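Local coordinates for protein ribonucleoside-diphosphate reductase (PDB 5IM3) that probably reduces ribonucleoside diphosphates to the deoxyribonucleotides needed for DNA synthesis, and binds dATP as an allosteric effector in an N-terminal ATP cone, at residues Y44-F57 with I71-T83. Residues are numbered along the deposited sequence; the frame is centred on the assembly and turned at random.
Sequences YTDDKITVAITKAF and IHDTVRRLTEQVT. With DTP (2'-deoxyadenosine 5'-triphosphate), chain C; DTP (2'-deoxyadenosine 5'-triphosphate), chain D.
V75 and T79, one helical turn apart, enter 46-57 as knobs into holes, pairing two consecutive helices of the N-terminal of the protein's two ATP cones, whose segment axes approach to 9.3 Å at 132°. V75 sits among T50, I53, T54 and F57; its CG1, anti to the backbone N (chi1 177°), packs 3.5 Å from T50 O. That carbonyl accepts two hydrogen bonds from T54, whose N and OG1 arrive from opposite faces of its plane, the hydroxyl at 2.6 Å (T54 OG1 to T50 O). T79 occupies the next hole, among D46, I49, T50 and I53, where T79 OG1 and T50 OG1 share a hydrogen bond of 3.3 Å with the donor unresolved; the two side chains meet at about a right angle, at the closest CA pair of the contact.

The buried flank is apolar. The I53 and V75 side chains pass each other running opposite ways, and I53 sends CD1 to L78 CB. The F57 ring meets L78 CD1 at its edge and takes I71 CD1 obliquely, 3.5 Å from F57 CD1, while helices 98-111 and 115-138 cover this side through V105 on I53 and V117 on F57. The flank carrying H72, R76 and E80 is looser: these residues are exposed, and R76 and E80 make no close contact with 44-57.

On its far side helix 46-60 faces two dATP molecules, with K48 against one adenine and K55 against the other. Y44 touches both nucleotide and second helix: C2 of the adenine that K48 touches lies over one face of the Y44 ring, 3.2 Å from Y44 CD1, and the Y44 hydroxyl donates to T83 OG1, which lies at the ring edge. T83 OG1 in turn donates to D46 OD1 at 2.6 Å, on the syn side and 32° out of the carboxylate plane.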
loop_
_atom_site.group_PDB
_atom_site.type_symbol
_atom_site.label_atom_id
_atom_site.label_comp_id
_atom_site.label_asym_id
_atom_site.label_seq_id
_atom_site.Cartn_x
_atom_site.Cartn_y
_atom_site.Cartn_z
ATOM N N TYR A 44 59.621 3.924 22.274
ATOM C CA TYR A 44 58.734 4.876 21.618
ATOM C C TYR A 44 58.871 6.238 22.292
ATOM O O TYR A 44 58.557 6.388 23.478
ATOM C CB TYR A 44 57.290 4.376 21.676
ATOM C CG TYR A 44 56.300 5.223 20.907
ATOM C CD1 TYR A 44 55.936 4.897 19.605
ATOM C CD2 TYR A 44 55.720 6.345 21.486
ATOM C CE1 TYR A 44 55.029 5.670 18.900
ATOM C CE2 TYR A 44 54.813 7.121 20.789
ATOM C CZ TYR A 44 54.471 6.780 19.498
ATOM O OH TYR A 44 53.568 7.551 18.802
ATOM N N THR A 45 59.310 7.234 21.523
ATOM C CA THR A 45 59.638 8.561 22.029
ATOM C C THR A 45 58.792 9.566 21.265
ATOM O O THR A 45 58.927 9.696 20.044
ATOM C CB THR A 45 61.125 8.890 21.856
ATOM O OG1 THR A 45 61.926 7.831 22.391
ATOM C CG2 THR A 45 61.470 10.192 22.574
ATOM N N ASP A 46 57.915 10.267 21.984
ATOM C CA ASP A 46 57.108 11.308 21.361
ATOM C C ASP A 46 57.977 12.393 20.741
ATOM O O ASP A 46 57.607 12.973 19.714
ATOM C CB ASP A 46 56.163 11.919 22.395
ATOM C CG ASP A 46 54.806 11.245 22.421
ATOM O OD1 ASP A 46 54.666 10.160 21.820
ATOM O OD2 ASP A 46 53.880 11.799 23.048
ATOM N N ASP A 47 59.129 12.680 21.351
ATOM C CA ASP A 47 59.989 13.759 20.875
ATOM C C ASP A 47 60.328 13.597 19.398
ATOM O O ASP A 47 60.312 14.572 18.639
ATOM C CB ASP A 47 61.266 13.810 21.716
ATOM C CG ASP A 47 62.197 14.933 21.301
ATOM O OD1 ASP A 47 61.698 16.031 20.973
ATOM O OD2 ASP A 47 63.428 14.715 21.301
ATOM N N LYS A 48 60.640 12.371 18.969
ATOM C CA LYS A 48 60.988 12.151 17.568
ATOM C C LYS A 48 59.834 12.530 16.648
ATOM O O LYS A 48 60.055 13.051 15.547
ATOM C CB LYS A 48 61.400 10.693 17.352
ATOM C CG LYS A 48 62.621 10.266 18.159
ATOM C CD LYS A 48 63.863 11.057 17.768
ATOM C CE LYS A 48 65.090 10.582 18.528
ATOM N NZ LYS A 48 66.321 11.322 18.129
ATOM N N ILE A 49 58.596 12.282 17.079
ATOM C CA ILE A 49 57.440 12.727 16.306
ATOM C C ILE A 49 57.311 14.242 16.378
ATOM O O ILE A 49 57.092 14.914 15.363
ATOM C CB ILE A 49 56.158 12.034 16.804
ATOM C CG1 ILE A 49 56.224 10.534 16.511
ATOM C CG2 ILE A 49 54.923 12.661 16.150
ATOM C CD1 ILE A 49 55.039 9.741 17.025
ATOM N N THR A 50 57.433 14.800 17.584
ATOM C CA THR A 50 57.326 16.245 17.751
ATOM C C THR A 50 58.392 16.974 16.944
ATOM O O THR A 50 58.110 17.999 16.312
ATOM C CB THR A 50 57.436 16.605 19.234
ATOM O OG1 THR A 50 56.319 16.056 19.943
ATOM C CG2 THR A 50 57.465 18.117 19.429
ATOM N N VAL A 51 59.626 16.468 16.962
ATOM C CA VAL A 51 60.692 17.088 16.182
ATOM C C VAL A 51 60.371 17.006 14.695
ATOM O O VAL A 51 60.520 17.987 13.959
ATOM C CB VAL A 51 62.046 16.430 16.514
ATOM C CG1 VAL A 51 63.119 16.860 15.529
ATOM C CG2 VAL A 51 62.472 16.779 17.933
ATOM N N ALA A 52 59.911 15.841 14.233
ATOM C CA ALA A 52 59.650 15.658 12.809
ATOM C C ALA A 52 58.623 16.665 12.303
ATOM O O ALA A 52 58.855 17.360 11.307
ATOM C CB ALA A 52 59.179 14.228 12.543
ATOM N N ILE A 53 57.478 16.759 12.982
ATOM C CA ILE A 53 56.430 17.680 12.551
ATOM C C ILE A 53 56.918 19.121 12.635
ATOM O O ILE A 53 56.604 19.950 11.771
ATOM C CB ILE A 53 55.154 17.468 13.389
ATOM C CG1 ILE A 53 54.670 16.021 13.264
ATOM C CG2 ILE A 53 54.055 18.438 12.949
ATOM C CD1 ILE A 53 53.461 15.702 14.117
ATOM N N THR A 54 57.683 19.449 13.679
ATOM C CA THR A 54 58.189 20.810 13.819
ATOM C C THR A 54 59.114 21.175 12.662
ATOM O O THR A 54 59.081 22.307 12.167
ATOM C CB THR A 54 58.914 20.970 15.155
ATOM O OG1 THR A 54 58.036 20.605 16.225
ATOM C CG2 THR A 54 59.369 22.412 15.352
ATOM N N LYS A 55 59.949 20.229 12.222
ATOM C CA LYS A 55 60.789 20.472 11.053
ATOM C C LYS A 55 59.949 20.893 9.855
ATOM O O LYS A 55 60.321 21.812 9.116
ATOM C CB LYS A 55 61.598 19.222 10.705
ATOM C CG LYS A 55 62.648 18.802 11.727
ATOM C CD LYS A 55 63.539 17.705 11.142
ATOM C CE LYS A 55 64.365 16.979 12.198
ATOM N NZ LYS A 55 64.328 15.489 12.026
ATOM N N ALA A 56 58.807 20.232 9.647
ATOM C CA ALA A 56 57.985 20.520 8.476
ATOM C C ALA A 56 57.320 21.886 8.575
ATOM O O ALA A 56 57.130 22.556 7.553
ATOM C CB ALA A 56 56.929 19.428 8.295
ATOM N N PHE A 57 56.953 22.318 9.783
ATOM C CA PHE A 57 56.405 23.661 9.936
ATOM C C PHE A 57 57.471 24.715 9.671
ATOM O O PHE A 57 57.216 25.702 8.971
ATOM C CB PHE A 57 55.812 23.837 11.333
ATOM C CG PHE A 57 54.382 23.384 11.447
ATOM C CD1 PHE A 57 53.343 24.244 11.132
ATOM C CD2 PHE A 57 54.078 22.103 11.876
ATOM C CE1 PHE A 57 52.029 23.834 11.237
ATOM C CE2 PHE A 57 52.765 21.685 11.982
ATOM C CZ PHE A 57 51.740 22.550 11.662
ATOM N N ILE A 71 52.653 27.049 16.802
ATOM C CA ILE A 71 53.287 25.833 16.289
ATOM C C ILE A 71 53.356 24.784 17.390
ATOM O O ILE A 71 52.851 23.665 17.255
ATOM C CB ILE A 71 54.693 26.140 15.742
ATOM C CG1 ILE A 71 54.661 27.267 14.698
ATOM C CG2 ILE A 71 55.312 24.877 15.153
ATOM C CD1 ILE A 71 53.986 26.900 13.397
ATOM N N HIS A 72 53.984 25.154 18.504
ATOM C CA HIS A 72 54.192 24.225 19.608
ATOM C C HIS A 72 52.875 23.646 20.108
ATOM O O HIS A 72 52.782 22.442 20.378
ATOM C CB HIS A 72 54.944 24.958 20.716
ATOM C CG HIS A 72 54.872 24.300 22.055
ATOM N ND1 HIS A 72 53.951 24.667 23.012
ATOM C CD2 HIS A 72 55.632 23.329 22.614
ATOM C CE1 HIS A 72 54.135 23.938 24.098
ATOM N NE2 HIS A 72 55.151 23.121 23.883
ATOM N N ASP A 73 51.843 24.483 20.231
ATOM C CA ASP A 73 50.533 23.983 20.632
ATOM C C ASP A 73 49.967 23.026 19.589
ATOM O O ASP A 73 49.384 21.992 19.934
ATOM C CB ASP A 73 49.574 25.153 20.861
ATOM C CG ASP A 73 48.369 24.769 21.694
ATOM O OD1 ASP A 73 48.478 23.820 22.500
ATOM O OD2 ASP A 73 47.315 25.426 21.553
ATOM N N THR A 74 50.133 23.353 18.307
ATOM C CA THR A 74 49.603 22.506 17.242
ATOM C C THR A 74 50.340 21.173 17.178
ATOM O O THR A 74 49.713 20.109 17.124
ATOM C CB THR A 74 49.700 23.230 15.899
ATOM O OG1 THR A 74 49.050 24.501 15.992
ATOM C CG2 THR A 74 49.044 22.411 14.798
ATOM N N VAL A 75 51.674 21.213 17.173
ATOM C CA VAL A 75 52.458 19.987 17.032
ATOM C C VAL A 75 52.111 19.005 18.143
ATOM O O VAL A 75 51.807 17.833 17.889
ATOM C CB VAL A 75 53.963 20.312 17.019
ATOM C CG1 VAL A 75 54.787 19.037 16.949
ATOM C CG2 VAL A 75 54.302 21.224 15.846
ATOM N N ARG A 76 52.153 19.468 19.395
ATOM C CA ARG A 76 51.873 18.581 20.518
ATOM C C ARG A 76 50.448 18.051 20.471
ATOM O O ARG A 76 50.169 16.972 21.007
ATOM C CB ARG A 76 52.127 19.309 21.838
ATOM C CG ARG A 76 53.585 19.665 22.068
ATOM C CD ARG A 76 53.767 20.463 23.352
ATOM N NE ARG A 76 53.351 19.715 24.538
ATOM C CZ ARG A 76 53.356 20.203 25.778
ATOM N NH1 ARG A 76 53.752 21.444 26.011
ATOM N NH2 ARG A 76 52.961 19.450 26.793
ATOM N N ARG A 77 49.531 18.791 19.844
ATOM C CA ARG A 77 48.186 18.269 19.639
ATOM C C ARG A 77 48.189 17.163 18.591
ATOM O O ARG A 77 47.564 16.113 18.784
ATOM C CB ARG A 77 47.242 19.399 19.228
ATOM C CG ARG A 77 45.797 18.963 19.031
ATOM C CD ARG A 77 44.917 20.122 18.586
ATOM N NE ARG A 77 45.368 20.699 17.322
ATOM C CZ ARG A 77 45.128 20.170 16.126
ATOM N NH1 ARG A 77 44.442 19.039 16.015
ATOM N NH2 ARG A 77 45.582 20.769 15.033
ATOM N N LEU A 78 48.893 17.379 17.479
ATOM C CA LEU A 78 49.003 16.345 16.456
ATOM C C LEU A 78 49.758 15.132 16.984
ATOM O O LEU A 78 49.371 13.988 16.719
ATOM C CB LEU A 78 49.696 16.911 15.217
ATOM C CG LEU A 78 49.020 18.103 14.538
ATOM C CD1 LEU A 78 49.912 18.644 13.437
ATOM C CD2 LEU A 78 47.661 17.717 13.982
ATOM N N THR A 79 50.840 15.363 17.734
ATOM C CA THR A 79 51.597 14.254 18.302
ATOM C C THR A 79 50.749 13.437 19.265
ATOM O O THR A 79 50.906 12.214 19.347
ATOM C CB THR A 79 52.845 14.781 19.016
ATOM O OG1 THR A 79 53.673 15.485 18.080
ATOM C CG2 THR A 79 53.648 13.638 19.630
ATOM N N GLU A 80 49.846 14.091 20.000
ATOM C CA GLU A 80 49.032 13.384 20.981
ATOM C C GLU A 80 48.045 12.441 20.305
ATOM O O GLU A 80 47.933 11.270 20.685
ATOM C CB GLU A 80 48.302 14.392 21.871
ATOM C CG GLU A 80 47.200 13.790 22.735
ATOM C CD GLU A 80 47.700 12.681 23.641
ATOM O OE1 GLU A 80 48.928 12.588 23.854
ATOM O OE2 GLU A 80 46.862 11.901 24.139
ATOM N N GLN A 81 47.315 12.930 19.301
ATOM C CA GLN A 81 46.334 12.082 18.635
ATOM C C GLN A 81 46.993 10.995 17.796
ATOM O O GLN A 81 46.332 10.007 17.460
ATOM C CB GLN A 81 45.392 12.928 17.774
ATOM C CG GLN A 81 46.066 13.754 16.695
ATOM C CD GLN A 81 45.118 14.764 16.069
ATOM O OE1 GLN A 81 44.239 15.307 16.740
ATOM N NE2 GLN A 81 45.290 15.016 14.777
ATOM N N VAL A 82 48.274 11.146 17.459
ATOM C CA VAL A 82 49.012 10.047 16.843
ATOM C C VAL A 82 49.362 8.996 17.886
ATOM O O VAL A 82 49.030 7.814 17.738
ATOM C CB VAL A 82 50.272 10.577 16.131
ATOM C CG1 VAL A 82 51.226 9.428 15.775
ATOM C CG2 VAL A 82 49.884 11.352 14.879
ATOM N N THR A 83 50.043 9.412 18.959
ATOM C CA THR A 83 50.378 8.478 20.026
ATOM C C THR A 83 49.130 7.817 20.593
ATOM O O THR A 83 49.169 6.643 20.978
ATOM C CB THR A 83 51.149 9.204 21.133
ATOM O OG1 THR A 83 52.365 9.741 20.598
ATOM C CG2 THR A 83 51.482 8.257 22.281
HETATM P PG DTP C . 67.147 8.881 11.430
HETATM O O1G DTP C . 67.695 9.564 12.625
HETATM O O2G DTP C . 66.277 9.807 10.561
HETATM O O3G DTP C . 68.228 8.289 10.547
HETATM P PB DTP C . 64.590 7.673 11.587
HETATM O O1B DTP C . 64.266 8.021 10.187
HETATM O O2B DTP C . 63.971 6.350 11.999
HETATM O O3B DTP C . 66.163 7.693 11.817
HETATM P PA DTP C . 63.816 10.352 12.027
HETATM O O1A DTP C . 63.923 11.304 13.148
HETATM O O2A DTP C . 64.668 10.709 10.805
HETATM O O3A DTP C . 64.128 8.872 12.518
HETATM O "O5'" DTP C . 62.352 10.155 11.561
HETATM C "C5'" DTP C . 61.431 9.824 12.604
HETATM C "C4'" DTP C . 60.123 9.337 12.046
HETATM O "O4'" DTP C . 59.803 8.063 12.637
HETATM C "C3'" DTP C . 58.947 10.231 12.408
HETATM O "O3'" DTP C . 57.860 10.077 11.494
HETATM C "C2'" DTP C . 58.575 9.728 13.797
HETATM C "C1'" DTP C . 59.016 8.269 13.805
HETATM N N9 DTP C . 59.806 7.890 14.974
HETATM C C8 DTP C . 61.153 8.029 15.180
HETATM N N7 DTP C . 61.552 7.676 16.377
HETATM C C5 DTP C . 60.385 7.270 17.005
HETATM C C6 DTP C . 60.126 6.782 18.298
HETATM N N6 DTP C . 61.049 6.728 19.267
HETATM N N1 DTP C . 58.854 6.430 18.590
HETATM C C2 DTP C . 57.914 6.580 17.652
HETATM N N3 DTP C . 58.036 7.063 16.415
HETATM C C4 DTP C . 59.303 7.387 16.149
HETATM P PG DTP D . 66.052 9.587 6.423
HETATM O O1G DTP D . 66.160 9.587 7.867
HETATM O O2G DTP D . 66.930 10.594 5.751
HETATM O O3G DTP D . 66.278 8.238 5.810
HETATM P PB DTP D . 63.355 10.583 6.848
HETATM O O1B DTP D . 63.223 9.912 8.152
HETATM O O2B DTP D . 62.051 10.484 6.072
HETATM O O3B DTP D . 64.563 9.966 6.015
HETATM P PA DTP D . 64.572 12.795 8.244
HETATM O O1A DTP D . 65.363 13.931 7.727
HETATM O O2A DTP D . 65.457 11.762 8.961
HETATM O O3A DTP D . 63.778 12.101 7.053
HETATM O "O5'" DTP D . 63.406 13.194 9.219
HETATM C "C5'" DTP D . 62.620 14.362 8.939
HETATM C "C4'" DTP D . 61.144 14.048 8.871
HETATM O "O4'" DTP D . 60.400 15.233 9.223
HETATM C "C3'" DTP D . 60.641 13.605 7.490
HETATM O "O3'" DTP D . 59.989 12.337 7.575
HETATM C "C2'" DTP D . 59.639 14.684 7.080
HETATM C "C1'" DTP D . 59.879 15.826 8.052
HETATM N N9 DTP D . 60.805 16.856 7.586
HETATM C C8 DTP D . 62.098 17.089 7.969
HETATM N N7 DTP D . 62.683 18.064 7.316
HETATM C C5 DTP D . 61.702 18.507 6.441
HETATM C C6 DTP D . 61.688 19.523 5.467
HETATM N N6 DTP D . 62.753 20.262 5.149
HETATM N N1 DTP D . 60.539 19.724 4.789
HETATM C C2 DTP D . 59.486 18.951 5.065
HETATM N N3 DTP D . 59.386 17.953 5.944
HETATM C C4 DTP D . 60.537 17.778 6.604
#